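Local coordinates for 3-phytase (Klebsiella pneumoniae, PDB 2WNH), which probably hydrolyses phytate (inositol hexakisphosphate), starting at the 3-phosphate, as a member of the histidine acid phosphatase family, at residues B[74-79]-B[112-117]. The protein carries 3 engineered substitutions. Residues are numbered along the deposited sequence; the frame is centred on the assembly and turned at random.
Sequences HYRQLG and AFPGCG. With NA (sodium ion), chain G; NA (sodium ion), chain C.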
loop_
_atom_site.group_PDB
_atom_site.type_symbol
_atom_site.label_atom_id
_atom_site.label_comp_id
_atom_site.label_asym_id
_atom_site.label_seq_id
_atom_site.Cartn_x
_atom_site.Cartn_y
_atom_site.Cartn_z
ATOM N N HIS B 74 10.477 -11.470 -7.929
ATOM C CA HIS B 74 11.113 -11.983 -9.147
ATOM C C HIS B 74 10.281 -13.105 -9.763
ATOM O O HIS B 74 10.013 -13.101 -10.956
ATOM C CB HIS B 74 12.549 -12.442 -8.824
ATOM C CG HIS B 74 13.216 -13.206 -9.922
ATOM N ND1 HIS B 74 13.646 -12.616 -11.093
ATOM C CD2 HIS B 74 13.578 -14.512 -10.003
ATOM C CE1 HIS B 74 14.223 -13.527 -11.858
ATOM N NE2 HIS B 74 14.190 -14.689 -11.223
ATOM N N TYR B 75 9.855 -14.065 -8.946
ATOM C CA TYR B 75 9.062 -15.178 -9.442
ATOM C C TYR B 75 7.614 -14.830 -9.831
ATOM O O TYR B 75 7.024 -15.521 -10.668
ATOM C CB TYR B 75 9.162 -16.388 -8.501
ATOM C CG TYR B 75 10.528 -17.062 -8.501
ATOM C CD1 TYR B 75 11.263 -17.254 -9.705
ATOM C CD2 TYR B 75 11.091 -17.541 -7.304
ATOM C CE1 TYR B 75 12.538 -17.905 -9.696
ATOM C CE2 TYR B 75 12.354 -18.174 -7.294
ATOM C CZ TYR B 75 13.073 -18.338 -8.498
ATOM O OH TYR B 75 14.295 -18.992 -8.490
ATOM N N ARG B 76 7.053 -13.756 -9.270
ATOM C CA ARG B 76 5.754 -13.254 -9.775
ATOM C C ARG B 76 5.970 -12.571 -11.130
ATOM O O ARG B 76 5.140 -12.728 -12.052
ATOM C CB ARG B 76 5.094 -12.307 -8.760
ATOM C CG ARG B 76 4.473 -13.038 -7.588
ATOM C CD ARG B 76 3.713 -12.093 -6.645
ATOM N NE ARG B 76 4.620 -11.417 -5.738
ATOM C CZ ARG B 76 5.084 -11.942 -4.595
ATOM N NH1 ARG B 76 4.715 -13.157 -4.182
ATOM N NH2 ARG B 76 5.924 -11.222 -3.870
ATOM N N GLN B 77 7.049 -11.796 -11.247
ATOM C CA GLN B 77 7.402 -11.082 -12.494
ATOM C C GLN B 77 7.529 -12.081 -13.648
ATOM O O GLN B 77 7.017 -11.849 -14.743
ATOM C CB GLN B 77 8.684 -10.231 -12.301
ATOM C CG GLN B 77 9.488 -9.859 -13.574
ATOM C CD GLN B 77 8.852 -8.766 -14.424
ATOM O OE1 GLN B 77 7.949 -8.067 -13.970
ATOM N NE2 GLN B 77 9.333 -8.611 -15.664
ATOM N N LEU B 78 8.191 -13.208 -13.391
ATOM C CA LEU B 78 8.397 -14.248 -14.416
ATOM C C LEU B 78 7.158 -15.104 -14.668
ATOM O O LEU B 78 7.174 -15.992 -15.540
ATOM C CB LEU B 78 9.548 -15.169 -13.995
ATOM C CG LEU B 78 10.946 -14.561 -14.057
ATOM C CD1 LEU B 78 11.962 -15.605 -13.542
ATOM C CD2 LEU B 78 11.304 -14.137 -15.471
ATOM N N GLY B 79 6.095 -14.877 -13.906
ATOM C CA GLY B 79 4.851 -15.599 -14.110
ATOM C C GLY B 79 4.763 -16.993 -13.522
ATOM O O GLY B 79 3.811 -17.705 -13.787
ATOM N N ALA B 112 8.669 -13.389 0.952
ATOM C CA ALA B 112 8.188 -13.703 -0.412
ATOM C C ALA B 112 6.697 -13.482 -0.577
ATOM O O ALA B 112 6.266 -13.135 -1.670
ATOM C CB ALA B 112 8.566 -15.140 -0.827
ATOM N N PHE B 113 5.920 -13.688 0.496
ATOM C CA PHE B 113 4.454 -13.577 0.451
ATOM C C PHE B 113 3.976 -12.697 1.595
ATOM O O PHE B 113 3.503 -13.199 2.617
ATOM C CB PHE B 113 3.849 -14.988 0.554
ATOM C CG PHE B 113 4.397 -15.949 -0.481
ATOM C CD1 PHE B 113 3.982 -15.863 -1.816
ATOM C CD2 PHE B 113 5.334 -16.918 -0.126
ATOM C CE1 PHE B 113 4.491 -16.751 -2.789
ATOM C CE2 PHE B 113 5.864 -17.800 -1.069
ATOM C CZ PHE B 113 5.444 -17.741 -2.399
ATOM N N PRO B 114 4.164 -11.375 1.455
ATOM C CA PRO B 114 3.925 -10.449 2.589
ATOM C C PRO B 114 2.536 -10.595 3.231
ATOM O O PRO B 114 1.515 -10.503 2.547
ATOM C CB PRO B 114 4.103 -9.068 1.958
ATOM C CG PRO B 114 5.107 -9.329 0.811
ATOM C CD PRO B 114 4.630 -10.666 0.252
ATOM N N GLY B 115 2.520 -10.853 4.540
ATOM C CA GLY B 115 1.293 -10.938 5.334
ATOM C C GLY B 115 0.397 -12.128 5.048
ATOM O O GLY B 115 -0.738 -12.173 5.497
ATOM N N CYS B 116 0.908 -13.093 4.288
ATOM C CA CYS B 116 0.105 -14.240 3.844
ATOM C C CYS B 116 -0.016 -15.429 4.830
ATOM O O CYS B 116 -0.723 -16.412 4.537
ATOM C CB CYS B 116 0.603 -14.730 2.466
ATOM S SG CYS B 116 0.343 -13.503 1.193
ATOM N N GLY B 117 0.646 -15.348 5.975
ATOM C CA GLY B 117 0.671 -16.465 6.955
ATOM C C GLY B 117 1.001 -17.828 6.348
ATOM O O GLY B 117 0.314 -18.818 6.629
HETATM NA NA NA G . 2.809 -11.979 -12.728
HETATM NA NA NA C . 3.258 -11.605 -12.966
#
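Arg76, in the last turn of helix 58-77, reaches across to Ala112, the last residue of helix 99-112, and clasps its backbone carbonyl with both terminal nitrogens. NH1 lies 3.0 Å and NH2 2.9 Å from Ala112 O, which sits in the guanidinium plane. Neither bond is straight (N-H...O near 145°), as expected when two donors share one acceptor. The chain runs extended to CD and then bends at chi3 (-81°), turning the guanidinium end-on to the oxygen. Beyond NH1, near the guanidinium plane, lies Phe113, whose CD1 is 3.7 Å from NH1; ring and guanidinium planes stand 66° apart. Ala112 CB lies over one face of that ring, toward its rim. Pro114 CD makes a looser contact with NH2. In this α/β fold of the histidine phosphatase superfamily the contact ties together the C-terminal ends of two helices packed on the central mixed sheet, where Trp284 of strand 284-289 touches both Ala112 and Phe113. The positive charge at the end of helix 99-112 probably interacts favourably with its dipole. The backbone O of Arg76 binds sodium, 2.4 Å from the ion of chain C; the ion of chain G lies almost on the same spot, so the two are probably alternative records of one site. Arg76 O of the third subunit shares this site, and Gln77 OE1 accepts a hydrogen bond from Ala83 N of that subunit. Gly79, with positive phi, closes the helix in a Schellman motif, its N hydrogen-bonded to Arg76 O.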